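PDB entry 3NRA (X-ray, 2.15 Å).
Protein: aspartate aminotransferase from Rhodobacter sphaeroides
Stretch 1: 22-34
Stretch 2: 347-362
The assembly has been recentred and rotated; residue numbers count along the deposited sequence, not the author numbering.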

# COMPACT_ATOMS: atom_id res chain seq x y z
N ARG B 22 -18.42 -20.45 -8.36
CA ARG B 22 -19.81 -20.84 -8.48
C ARG B 22 -20.52 -20.62 -7.13
O ARG B 22 -19.90 -20.77 -6.05
CB ARG B 22 -19.91 -22.32 -8.92
CG ARG B 22 -21.35 -22.84 -9.14
CD ARG B 22 -21.38 -24.35 -9.54
NE ARG B 22 -22.57 -25.04 -9.00
CZ ARG B 22 -22.90 -26.32 -9.25
NH1 ARG B 22 -22.15 -27.09 -10.05
NH2 ARG B 22 -24.01 -26.84 -8.69
N GLN B 23 -21.80 -20.22 -7.18
CA GLN B 23 -22.60 -20.06 -5.96
C GLN B 23 -23.22 -21.41 -5.62
O GLN B 23 -23.82 -22.07 -6.48
CB GLN B 23 -23.70 -18.99 -6.15
CG GLN B 23 -24.63 -18.72 -4.88
CD GLN B 23 -23.87 -18.29 -3.62
OE1 GLN B 23 -23.08 -17.33 -3.65
NE2 GLN B 23 -24.12 -18.99 -2.49
N SER B 24 -23.05 -21.83 -4.37
CA SER B 24 -23.60 -23.10 -3.88
C SER B 24 -25.00 -22.86 -3.29
O SER B 24 -25.29 -21.79 -2.77
CB SER B 24 -22.65 -23.71 -2.82
OG SER B 24 -23.31 -24.62 -1.94
N ALA B 25 -25.86 -23.88 -3.38
CA ALA B 25 -27.17 -23.84 -2.78
C ALA B 25 -27.16 -24.30 -1.30
O ALA B 25 -28.22 -24.40 -0.67
CB ALA B 25 -28.12 -24.68 -3.59
N ALA B 26 -25.97 -24.59 -0.74
CA ALA B 26 -25.89 -25.22 0.56
C ALA B 26 -26.46 -24.29 1.59
O ALA B 26 -26.12 -23.09 1.61
CB ALA B 26 -24.41 -25.60 0.90
N GLY B 27 -27.41 -24.80 2.37
CA GLY B 27 -28.14 -23.98 3.35
C GLY B 27 -29.34 -23.21 2.78
O GLY B 27 -30.06 -22.61 3.52
N LEU B 28 -29.55 -23.26 1.46
CA LEU B 28 -30.65 -22.54 0.82
C LEU B 28 -31.68 -23.48 0.16
O LEU B 28 -32.57 -23.01 -0.53
CB LEU B 28 -30.09 -21.57 -0.23
CG LEU B 28 -29.04 -20.56 0.25
CD1 LEU B 28 -28.52 -19.76 -0.95
CD2 LEU B 28 -29.60 -19.65 1.30
N GLU B 29 -31.59 -24.78 0.38
CA GLU B 29 -32.36 -25.72 -0.43
C GLU B 29 -33.86 -25.63 -0.11
O GLU B 29 -34.69 -25.83 -1.00
CB GLU B 29 -31.85 -27.16 -0.29
CG GLU B 29 -30.38 -27.36 -0.76
CD GLU B 29 -29.39 -27.33 0.41
OE1 GLU B 29 -29.67 -26.64 1.40
OE2 GLU B 29 -28.32 -27.98 0.32
N ALA B 30 -34.19 -25.32 1.15
CA ALA B 30 -35.58 -25.14 1.59
C ALA B 30 -36.17 -23.75 1.24
O ALA B 30 -37.38 -23.54 1.33
CB ALA B 30 -35.69 -25.39 3.15
N LEU B 31 -35.29 -22.82 0.82
CA LEU B 31 -35.65 -21.42 0.59
C LEU B 31 -35.76 -21.04 -0.88
O LEU B 31 -36.47 -20.10 -1.22
CB LEU B 31 -34.61 -20.52 1.25
CG LEU B 31 -34.34 -20.74 2.74
CD1 LEU B 31 -33.31 -19.76 3.20
CD2 LEU B 31 -35.64 -20.64 3.57
N ILE B 32 -35.08 -21.77 -1.76
CA ILE B 32 -35.01 -21.39 -3.19
C ILE B 32 -36.33 -21.67 -3.90
O ILE B 32 -36.92 -22.74 -3.72
CB ILE B 32 -33.83 -22.11 -3.91
CG1 ILE B 32 -32.51 -21.47 -3.49
CG2 ILE B 32 -33.96 -22.05 -5.45
CD1 ILE B 32 -31.33 -22.41 -3.55
N ARG B 33 -36.82 -20.67 -4.66
CA ARG B 33 -38.07 -20.74 -5.40
C ARG B 33 -37.78 -20.63 -6.86
O ARG B 33 -37.06 -19.73 -7.28
CB ARG B 33 -39.00 -19.58 -5.03
CG ARG B 33 -39.34 -19.48 -3.56
CD ARG B 33 -40.27 -18.33 -3.28
NE ARG B 33 -40.69 -18.32 -1.87
CZ ARG B 33 -41.62 -17.51 -1.34
NH1 ARG B 33 -42.24 -16.58 -2.09
NH2 ARG B 33 -41.93 -17.61 -0.07
N GLY B 34 -38.35 -21.54 -7.66
CA GLY B 34 -38.28 -21.42 -9.11
C GLY B 34 -36.93 -21.78 -9.69
O GLY B 34 -36.04 -22.26 -8.97
N LEU B 347 -38.95 -9.78 2.55
CA LEU B 347 -38.92 -10.93 1.68
C LEU B 347 -39.11 -12.15 2.53
O LEU B 347 -38.96 -12.08 3.76
CB LEU B 347 -37.58 -11.02 0.96
CG LEU B 347 -37.11 -9.81 0.14
CD1 LEU B 347 -35.69 -10.08 -0.45
CD2 LEU B 347 -38.09 -9.46 -0.96
N ALA B 348 -39.37 -13.29 1.90
CA ALA B 348 -39.58 -14.55 2.62
C ALA B 348 -38.27 -15.20 3.00
O ALA B 348 -38.27 -16.22 3.61
CB ALA B 348 -40.39 -15.51 1.79
N VAL B 349 -37.14 -14.59 2.59
CA VAL B 349 -35.80 -15.02 3.00
C VAL B 349 -35.10 -13.83 3.65
O VAL B 349 -35.50 -12.65 3.43
CB VAL B 349 -34.97 -15.53 1.76
CG1 VAL B 349 -35.68 -16.68 1.08
CG2 VAL B 349 -34.74 -14.39 0.77
N ALA B 350 -34.06 -14.11 4.43
CA ALA B 350 -33.28 -13.04 5.07
C ALA B 350 -32.45 -12.28 4.01
O ALA B 350 -32.17 -12.82 2.92
CB ALA B 350 -32.39 -13.61 6.16
N PRO B 351 -32.10 -11.00 4.29
CA PRO B 351 -31.30 -10.22 3.35
C PRO B 351 -30.03 -10.91 2.84
O PRO B 351 -29.78 -10.91 1.63
CB PRO B 351 -30.96 -8.97 4.14
CG PRO B 351 -32.18 -8.78 5.07
CD PRO B 351 -32.61 -10.17 5.42
N ALA B 352 -29.25 -11.53 3.74
CA ALA B 352 -28.02 -12.20 3.33
C ALA B 352 -28.30 -13.39 2.38
O ALA B 352 -27.52 -13.65 1.44
CB ALA B 352 -27.22 -12.66 4.54
N GLU B 353 -29.40 -14.08 2.62
CA GLU B 353 -29.82 -15.20 1.80
C GLU B 353 -30.25 -14.69 0.41
O GLU B 353 -29.93 -15.30 -0.58
CB GLU B 353 -30.94 -16.01 2.50
CG GLU B 353 -30.47 -16.66 3.85
CD GLU B 353 -31.61 -17.24 4.72
OE1 GLU B 353 -32.79 -16.77 4.64
OE2 GLU B 353 -31.31 -18.16 5.51
N PHE B 354 -30.92 -13.53 0.36
CA PHE B 354 -31.37 -12.98 -0.89
C PHE B 354 -30.20 -12.59 -1.79
O PHE B 354 -30.24 -12.84 -3.01
CB PHE B 354 -32.28 -11.79 -0.68
CG PHE B 354 -32.99 -11.35 -1.93
CD1 PHE B 354 -33.94 -12.18 -2.54
CD2 PHE B 354 -32.75 -10.12 -2.49
CE1 PHE B 354 -34.60 -11.79 -3.70
CE2 PHE B 354 -33.40 -9.73 -3.68
CZ PHE B 354 -34.32 -10.58 -4.28
N VAL B 355 -29.15 -12.02 -1.20
CA VAL B 355 -27.92 -11.68 -1.97
C VAL B 355 -27.32 -12.93 -2.65
O VAL B 355 -26.96 -12.88 -3.82
CB VAL B 355 -26.84 -11.01 -1.07
CG1 VAL B 355 -25.47 -10.99 -1.78
CG2 VAL B 355 -27.28 -9.60 -0.65
N LYS B 356 -27.28 -14.06 -1.94
CA LYS B 356 -26.83 -15.32 -2.53
C LYS B 356 -27.76 -15.77 -3.65
O LYS B 356 -27.31 -16.20 -4.70
CB LYS B 356 -26.73 -16.40 -1.47
CG LYS B 356 -25.65 -16.12 -0.42
CD LYS B 356 -25.65 -17.13 0.71
CE LYS B 356 -24.46 -16.90 1.67
NZ LYS B 356 -24.17 -18.12 2.50
N ILE B 357 -29.06 -15.60 -3.43
CA ILE B 357 -30.08 -16.00 -4.40
C ILE B 357 -30.02 -15.15 -5.69
O ILE B 357 -30.19 -15.66 -6.79
CB ILE B 357 -31.50 -15.98 -3.72
CG1 ILE B 357 -31.65 -17.23 -2.83
CG2 ILE B 357 -32.62 -15.92 -4.74
CD1 ILE B 357 -32.81 -17.19 -1.89
N LEU B 358 -29.74 -13.87 -5.55
CA LEU B 358 -29.55 -12.99 -6.72
C LEU B 358 -28.43 -13.48 -7.62
O LEU B 358 -28.55 -13.46 -8.84
CB LEU B 358 -29.25 -11.57 -6.28
CG LEU B 358 -30.40 -10.74 -5.80
CD1 LEU B 358 -29.87 -9.36 -5.38
CD2 LEU B 358 -31.52 -10.61 -6.89
N ARG B 359 -27.35 -13.95 -7.01
CA ARG B 359 -26.22 -14.50 -7.73
C ARG B 359 -26.57 -15.87 -8.34
O ARG B 359 -26.34 -16.11 -9.53
CB ARG B 359 -25.02 -14.62 -6.78
CG ARG B 359 -23.78 -15.11 -7.43
CD ARG B 359 -22.56 -14.72 -6.65
NE ARG B 359 -21.34 -15.15 -7.35
CZ ARG B 359 -20.59 -16.23 -7.04
NH1 ARG B 359 -20.89 -17.04 -6.00
NH2 ARG B 359 -19.49 -16.49 -7.76
N LEU B 360 -27.19 -16.74 -7.54
CA LEU B 360 -27.60 -18.09 -8.01
C LEU B 360 -28.63 -18.06 -9.15
O LEU B 360 -28.46 -18.75 -10.16
CB LEU B 360 -28.19 -18.89 -6.85
CG LEU B 360 -28.09 -20.39 -7.02
CD1 LEU B 360 -26.69 -20.84 -6.59
CD2 LEU B 360 -29.18 -21.13 -6.20
N GLN B 361 -29.66 -17.24 -9.01
CA GLN B 361 -30.83 -17.28 -9.93
C GLN B 361 -30.91 -16.13 -10.97
O GLN B 361 -31.73 -16.20 -11.87
CB GLN B 361 -32.12 -17.29 -9.11
CG GLN B 361 -32.27 -18.52 -8.21
CD GLN B 361 -33.70 -18.73 -7.78
OE1 GLN B 361 -34.29 -17.88 -7.08
NE2 GLN B 361 -34.29 -19.84 -8.21
N ALA B 362 -30.10 -15.08 -10.79
CA ALA B 362 -30.03 -13.93 -11.73
C ALA B 362 -28.62 -13.61 -12.26
O ALA B 362 -28.46 -12.68 -13.05
CB ALA B 362 -30.62 -12.69 -11.08
O HOH W 1 -25.73 -20.48 2.78

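What is unusual here is that an irregular segment, with neither helix nor strand of its own, packs along a helix more than three hundred residues away in sequence, and two clear hydrogen bonds join them, both donated by side chains of the helix's last turn. In one, Gln 361 NE2 donates a hydrogen bond to Arg 33 O over 2.9 Å. The amide suits this buried site because its NH2 can donate to a backbone carbonyl, while its OE1 is satisfied elsewhere in the structure. NE2 also lies 3.6 Å from Ile 32 CG2, so the polar group sits against an apolar one.

The second bond runs from Arg 359 NH1 to Gln 23 OE1, 3.2 Å, with the oxygen at the edge of the guanidinium, near its plane, where the N-H groups point. Gln 23 has the largest area covered by the other stretch of any residue here, 114 Å², and its amide has both a donor and an acceptor: while OE1 receives Arg 359, NE2 donates to Ser 24 O at 3.0 Å, folding the side chain back (chi2 p). Its aliphatic part is used too, with Gln 23 CG 3.4 Å from Leu 360 CD1; the same methyl lies 3.1 Å from Gln 23 O, a tight approach.

On the loop, between Gln 23 and Arg 33, much of the packing is apolar. Leu 28 points toward the helix and places CD1 3.8 Å from Lys 356 CB and 4.4 Å from Ile 357 CG1. Ile 32 CD1 meets Leu 360 CD2 at 3.6 Å, and Leu 31 CB meets Val 349 CG1 at 4.0 Å, just before the helix. Branched aliphatic chains fit such places, filling space without leaving polar groups unpaired. In all, 813 Å² is buried, counting both sides.

Long charged residues contribute through their carbon chains as well as their ends. The extended Lys 356 lays its aliphatic portion beside Leu 28, and its NZ donates to water 1 at 2.8 Å; that water donates in turn to Ala 26 O at 2.9 Å, bridging the stretches. Glu 353 CG lies 4.0 Å from Leu 28 CD2, yet its OE1 turns back to accept from Ala 350 N at 3.0 Å, tying down the residue at the N-cap position.

A type II turn from Ala 25 to Leu 28, closed by Leu 28 N to Ala 25 O at 2.8 Å, precedes the point where Leu 28 points toward the helix; it has Gly 27 at positive phi, a conformation glycine adopts readily.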